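Local coordinates for DNA annealing helicase and endonuclease ZRANB3 (Homo sapiens, PDB 5MKW), which anneals DNA strands and cuts DNA to maintain genome stability at stalled replication forks, and is represented here by its zinc-binding HNH endonuclease domain, at residues 51-56 against 96-101; 70-75 against 92-97. All coordinates share one frame; numbering follows the deposited sequence.

Both interactions end on the same piece of chain, where strand 92-96 runs into helix 97-118, and they share Cys-96 and Thr-97. Interaction 2 is the buried one: strands 72-76 and 92-96 pair through backbone hydrogen bonds near the centre of the domain. Interaction 1 is smaller and partly buried, an apolar contact without hydrogen bonds in which the loop ahead of helix 56-64 rests on the first turn of helix 97-118. Cys-96 brings the zinc site to both. The two also touch directly, with His-100 of the helix packing on Gln-73, Asp-75 and Leu-95 of the hairpin.

Interaction 1 (51-56 against 96-101); sequences TSKLPL and CTVCHK. With ZN (zinc ion), chain C.
Val-98 and Leu-54 form the centre of this contact, and Lys-101 extends it along the first turn of helix 97-118. The CA atoms of Leu-54 and Val-98 are 6.1 Å apart, the nearest pair of the two segments. Val-98 holds CG1 anti to its backbone N (chi1 166°), which leaves CG2 as the methyl that meets the loop: Leu-54 CD2 lies 3.8 Å from Val-98 CG2, the two side chains crossing obliquely. Beside them, the CB of Lys-53 borders the same methyl while the rest of its extended chain leads away. Leu-54 CD2 is the busiest atom here. It also sits 3.6 Å from Thr-97 OG1, a van der Waals contact of a methyl with an oxygen whose own hydrogen-bond partner is the carbonyl of His-70.

Residues 51-53 end a 3-10 turn, closed by a bond from Leu-54 N to Thr-51 O, and Pro-55 takes the N-cap position of helix 56-64. The segment thus docks the entry of one helix against the start of another, the long C-terminal helix of the HNH domain. Cys-96 is the N-cap of that second helix: its SG accepts a nearly straight bond from Cys-99 N (3.4 Å, 171°) and at the same time binds zinc at 2.4 Å. Cys-99 SG is a second ligand, and Cys-20 and Cys-23 complete the four-cysteine site.

Lys-101 crosses Leu-54 at about a right angle, its CE lying 3.6 Å from Leu-54 CD2. The same carbon approaches the ring of Pro-55 tip to tip, with Lys-101 CE 3.7 Å from Pro-55 CD. A bend at chi4 (-70°) then turns the ammonium group into a weak hydrogen bond with Gln-58, while Leu-59 and Met-62 of helix 56-64 also pack on Leu-54.

Interaction 2 (70-75 against 92-97); sequences HFWQVD and LQTLCT. With ZN (zinc ion), chain C.
Trp-72 overlaps the methyl of Thr-94, its CE3 lying 3.8 Å from Thr-94 CG2 in an oblique approach. Trp-72 CG sits in the crowded position between the backbone N and the carbonyl carbon (chi1 62°); Val-74 CG2 lies in plane at the edge of the indole. Arg-9 makes a cation-pi contact with the ring, whose NE1 is hydrogen-bonded to Gln-28. Farther along the same face, Val-74 CG1 packs 3.9 Å from Leu-92 CB. On the opposite face of the sheet from Val-74 and Thr-94, Asp-75 crosses Leu-95 obliquely, with Asp-75 CB 3.7 Å from Leu-95 CD1.

Two antiparallel hydrogen-bonded pairs, Gln-73 with Leu-95 and Asp-75 with Gln-93, join the strands. The straightest of their four bonds runs from Leu-95 N to Gln-73 O (2.9 Å, 174°), almost along the C=O axis. Beyond the last strand pair the geometry changes: Thr-97 N reaches Phe-71 O at 3.0 Å but bends to 137° and lies above the carbonyl plane. Thr-97 OG1 donates to His-70 O at 2.6 Å, also from above the plane, and Thr-97 CG2 packs against Gln-73 CG. A valine here would remove the hydroxyl and would probably leave the His-70 carbonyl without this short bond, loosening the start of the helix against residues 70-71. A two-stranded antiparallel hairpin leading directly into a helix is characteristic of the beta-beta-alpha fold of HNH (His-Me finger) endonucleases.

Interaction 1 (51-56 against 96-101)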
loop_
_atom_site.group_PDB
_atom_site.type_symbol
_atom_site.label_atom_id
_atom_site.label_comp_id
_atom_site.label_asym_id
_atom_site.label_seq_id
_atom_site.Cartn_x
_atom_site.Cartn_y
_atom_site.Cartn_z
ATOM N N THR A 51 -5.220 9.294 -3.280
ATOM C CA THR A 51 -5.930 8.081 -3.773
ATOM C C THR A 51 -6.417 8.172 -5.266
ATOM O O THR A 51 -6.669 7.154 -5.932
ATOM C CB THR A 51 -7.165 7.805 -2.879
ATOM O OG1 THR A 51 -7.822 9.051 -2.579
ATOM C CG2 THR A 51 -6.751 7.140 -1.587
ATOM N N SER A 52 -6.491 9.384 -5.795
ATOM C CA SER A 52 -6.931 9.569 -7.182
ATOM C C SER A 52 -6.052 8.829 -8.176
ATOM O O SER A 52 -6.479 8.540 -9.309
ATOM C CB SER A 52 -6.930 11.045 -7.551
ATOM O OG SER A 52 -5.599 11.544 -7.630
ATOM N N LYS A 53 -4.857 8.462 -7.738
ATOM C CA LYS A 53 -3.930 7.743 -8.583
ATOM C C LYS A 53 -4.068 6.225 -8.540
ATOM O O LYS A 53 -3.393 5.539 -9.265
ATOM C CB LYS A 53 -2.508 8.125 -8.222
ATOM C CG LYS A 53 -2.165 9.537 -8.639
ATOM C CD LYS A 53 -0.703 9.829 -8.308
ATOM C CE LYS A 53 -0.212 11.101 -8.991
ATOM N NZ LYS A 53 1.261 11.037 -9.203
ATOM N N LEU A 54 -4.973 5.703 -7.734
ATOM C CA LEU A 54 -5.187 4.259 -7.664
ATOM C C LEU A 54 -5.980 3.783 -8.879
ATOM O O LEU A 54 -6.694 4.569 -9.471
ATOM C CB LEU A 54 -5.950 3.918 -6.403
ATOM C CG LEU A 54 -5.141 4.112 -5.106
ATOM C CD1 LEU A 54 -6.050 4.178 -3.912
ATOM C CD2 LEU A 54 -4.090 3.002 -4.968
ATOM N N PRO A 55 -5.911 2.478 -9.203
ATOM C CA PRO A 55 -6.775 1.932 -10.262
ATOM C C PRO A 55 -8.263 2.114 -10.008
ATOM O O PRO A 55 -8.726 2.024 -8.861
ATOM C CB PRO A 55 -6.424 0.417 -10.279
ATOM C CG PRO A 55 -5.142 0.274 -9.546
ATOM C CD PRO A 55 -5.118 1.430 -8.547
ATOM N N LEU A 56 -8.994 2.410 -11.081
ATOM C CA LEU A 56 -10.429 2.556 -11.061
ATOM C C LEU A 56 -11.107 1.383 -10.376
ATOM O O LEU A 56 -12.053 1.559 -9.646
ATOM C CB LEU A 56 -10.955 2.706 -12.477
ATOM C CG LEU A 56 -12.466 2.748 -12.617
ATOM C CD1 LEU A 56 -13.073 3.919 -11.844
ATOM C CD2 LEU A 56 -12.849 2.873 -14.081
ATOM N N CYS A 96 1.657 3.759 1.712
ATOM C CA CYS A 96 0.342 3.949 1.171
ATOM C C CYS A 96 0.207 3.058 -0.090
ATOM O O CYS A 96 1.203 2.557 -0.669
ATOM C CB CYS A 96 0.098 5.437 0.816
ATOM S SG CYS A 96 0.961 6.013 -0.644
ATOM N N THR A 97 -1.027 2.848 -0.526
ATOM C CA THR A 97 -1.249 1.929 -1.636
ATOM C C THR A 97 -0.759 2.451 -2.982
ATOM O O THR A 97 -0.433 1.674 -3.837
ATOM C CB THR A 97 -2.706 1.465 -1.688
ATOM O OG1 THR A 97 -3.578 2.574 -1.409
ATOM C CG2 THR A 97 -2.898 0.351 -0.628
ATOM N N VAL A 98 -0.639 3.759 -3.141
ATOM C CA VAL A 98 -0.103 4.340 -4.352
ATOM C C VAL A 98 1.418 4.083 -4.416
ATOM O O VAL A 98 1.940 3.594 -5.402
ATOM C CB VAL A 98 -0.429 5.844 -4.450
ATOM C CG1 VAL A 98 0.405 6.527 -5.531
ATOM C CG2 VAL A 98 -1.921 6.055 -4.725
ATOM N N CYS A 99 2.110 4.331 -3.328
ATOM C CA CYS A 99 3.534 3.954 -3.284
ATOM C C CYS A 99 3.767 2.437 -3.414
ATOM O O CYS A 99 4.748 1.982 -3.994
ATOM C CB CYS A 99 4.168 4.452 -1.993
ATOM S SG CYS A 99 4.315 6.271 -1.907
ATOM N N HIS A 100 2.912 1.659 -2.790
ATOM C CA HIS A 100 3.052 0.230 -2.847
ATOM C C HIS A 100 2.894 -0.269 -4.302
ATOM O O HIS A 100 3.617 -1.148 -4.739
ATOM C CB HIS A 100 2.040 -0.438 -1.971
ATOM C CG HIS A 100 2.160 -1.914 -1.961
ATOM N ND1 HIS A 100 1.132 -2.745 -2.352
ATOM C CD2 HIS A 100 3.146 -2.716 -1.504
ATOM C CE1 HIS A 100 1.472 -3.992 -2.102
ATOM N NE2 HIS A 100 2.734 -4.005 -1.715
ATOM N N LYS A 101 1.903 0.266 -5.011
ATOM C CA LYS A 101 1.708 -0.087 -6.417
ATOM C C LYS A 101 2.833 0.357 -7.380
ATOM O O LYS A 101 3.183 -0.403 -8.299
ATOM C CB LYS A 101 0.370 0.444 -6.891
ATOM C CG LYS A 101 -0.765 -0.394 -6.360
ATOM C CD LYS A 101 -2.079 0.138 -6.830
ATOM C CE LYS A 101 -3.178 -0.373 -5.936
ATOM N NZ LYS A 101 -3.380 -1.820 -6.127
HETATM ZN ZN ZN C . 3.072 6.890 -0.075
#

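Interaction 2 (70-75 against 92-97)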
loop_
_atom_site.group_PDB
_atom_site.type_symbol
_atom_site.label_atom_id
_atom_site.label_comp_id
_atom_site.label_asym_id
_atom_site.label_seq_id
_atom_site.Cartn_x
_atom_site.Cartn_y
_atom_site.Cartn_z
ATOM N N HIS A 70 -6.908 -1.172 1.473
ATOM C CA HIS A 70 -7.005 -0.306 0.310
ATOM C C HIS A 70 -6.158 0.926 0.417
ATOM O O HIS A 70 -5.892 1.588 -0.600
ATOM C CB HIS A 70 -8.452 0.148 0.056
ATOM C CG HIS A 70 -9.360 -0.938 -0.380
ATOM N ND1 HIS A 70 -10.653 -1.034 0.074
ATOM C CD2 HIS A 70 -9.193 -1.940 -1.289
ATOM C CE1 HIS A 70 -11.254 -2.040 -0.538
ATOM N NE2 HIS A 70 -10.400 -2.581 -1.391
ATOM N N PHE A 71 -5.817 1.302 1.639
ATOM C CA PHE A 71 -5.142 2.571 1.913
ATOM C C PHE A 71 -3.634 2.409 2.212
ATOM O O PHE A 71 -2.829 3.267 1.822
ATOM C CB PHE A 71 -5.870 3.270 3.072
ATOM C CG PHE A 71 -7.264 3.705 2.725
ATOM C CD1 PHE A 71 -8.311 2.792 2.738
ATOM C CD2 PHE A 71 -7.484 4.949 2.184
ATOM C CE1 PHE A 71 -9.595 3.171 2.335
ATOM C CE2 PHE A 71 -8.738 5.326 1.768
ATOM C CZ PHE A 71 -9.816 4.438 1.862
ATOM N N TRP A 72 -3.260 1.385 2.981
ATOM C CA TRP A 72 -1.841 1.132 3.288
ATOM C C TRP A 72 -1.536 -0.363 3.370
ATOM O O TRP A 72 -2.419 -1.179 3.633
ATOM C CB TRP A 72 -1.353 1.859 4.576
ATOM C CG TRP A 72 -2.004 1.473 5.826
ATOM C CD1 TRP A 72 -3.141 2.005 6.352
ATOM C CD2 TRP A 72 -1.559 0.480 6.762
ATOM N NE1 TRP A 72 -3.460 1.392 7.544
ATOM C CE2 TRP A 72 -2.490 0.470 7.833
ATOM C CE3 TRP A 72 -0.452 -0.361 6.823
ATOM C CZ2 TRP A 72 -2.363 -0.366 8.937
ATOM C CZ3 TRP A 72 -0.343 -1.249 7.926
ATOM C CH2 TRP A 72 -1.282 -1.198 8.985
ATOM N N GLN A 73 -0.264 -0.680 3.146
ATOM C CA GLN A 73 0.279 -2.030 3.113
ATOM C C GLN A 73 1.640 -1.999 3.829
ATOM O O GLN A 73 2.328 -0.979 3.773
ATOM C CB GLN A 73 0.540 -2.444 1.653
ATOM C CG GLN A 73 -0.700 -2.695 0.822
ATOM C CD GLN A 73 -1.425 -3.949 1.293
ATOM O OE1 GLN A 73 -0.772 -4.928 1.675
ATOM N NE2 GLN A 73 -2.740 -3.856 1.477
ATOM N N VAL A 74 2.027 -3.121 4.459
ATOM C CA VAL A 74 3.399 -3.327 4.919
ATOM C C VAL A 74 4.264 -3.839 3.780
ATOM O O VAL A 74 3.837 -4.719 3.015
ATOM C CB VAL A 74 3.431 -4.358 6.062
ATOM C CG1 VAL A 74 4.855 -4.665 6.488
ATOM C CG2 VAL A 74 2.634 -3.826 7.232
ATOM N N ASP A 75 5.480 -3.324 3.664
ATOM C CA ASP A 75 6.379 -3.808 2.630
ATOM C C ASP A 75 7.810 -3.717 3.132
ATOM O O ASP A 75 8.066 -3.247 4.253
ATOM C CB ASP A 75 6.183 -2.979 1.348
ATOM C CG ASP A 75 6.573 -3.732 0.058
ATOM O OD1 ASP A 75 7.367 -4.718 0.110
ATOM O OD2 ASP A 75 6.153 -3.253 -1.014
ATOM N N LEU A 92 10.742 -3.849 7.710
ATOM C CA LEU A 92 9.390 -3.557 7.249
ATOM C C LEU A 92 8.951 -2.098 7.462
ATOM O O LEU A 92 9.364 -1.443 8.413
ATOM C CB LEU A 92 8.416 -4.482 7.941
ATOM C CG LEU A 92 8.629 -5.976 7.674
ATOM C CD1 LEU A 92 7.537 -6.801 8.352
ATOM C CD2 LEU A 92 8.656 -6.277 6.188
ATOM N N GLN A 93 8.045 -1.633 6.613
ATOM C CA GLN A 93 7.589 -0.270 6.643
ATOM C C GLN A 93 6.173 -0.216 6.084
ATOM O O GLN A 93 5.768 -1.074 5.304
ATOM C CB GLN A 93 8.525 0.644 5.863
ATOM C CG GLN A 93 8.411 0.501 4.342
ATOM C CD GLN A 93 9.376 1.324 3.548
ATOM O OE1 GLN A 93 9.785 0.948 2.410
ATOM N NE2 GLN A 93 9.893 2.320 4.181
ATOM N N THR A 94 5.471 0.837 6.485
ATOM C CA THR A 94 4.185 1.204 5.974
ATOM C C THR A 94 4.363 1.990 4.701
ATOM O O THR A 94 5.146 2.960 4.636
ATOM C CB THR A 94 3.454 2.091 7.025
ATOM O OG1 THR A 94 3.341 1.376 8.269
ATOM C CG2 THR A 94 2.086 2.449 6.532
ATOM N N LEU A 95 3.627 1.566 3.686
ATOM C CA LEU A 95 3.487 2.316 2.437
ATOM C C LEU A 95 2.007 2.567 2.192
ATOM O O LEU A 95 1.175 1.655 2.362
ATOM C CB LEU A 95 4.038 1.509 1.240
ATOM C CG LEU A 95 5.516 1.124 1.173
ATOM C CD1 LEU A 95 5.823 0.415 -0.140
ATOM C CD2 LEU A 95 6.419 2.333 1.324
ATOM N N CYS A 96 1.657 3.759 1.712
ATOM C CA CYS A 96 0.342 3.949 1.171
ATOM C C CYS A 96 0.207 3.058 -0.090
ATOM O O CYS A 96 1.203 2.557 -0.669
ATOM C CB CYS A 96 0.098 5.437 0.816
ATOM S SG CYS A 96 0.961 6.013 -0.644
ATOM N N THR A 97 -1.027 2.848 -0.526
ATOM C CA THR A 97 -1.249 1.929 -1.636
ATOM C C THR A 97 -0.759 2.451 -2.982
ATOM O O THR A 97 -0.433 1.674 -3.837
ATOM C CB THR A 97 -2.706 1.465 -1.688
ATOM O OG1 THR A 97 -3.578 2.574 -1.409
ATOM C CG2 THR A 97 -2.898 0.351 -0.628
HETATM ZN ZN ZN C . 3.072 6.890 -0.075
#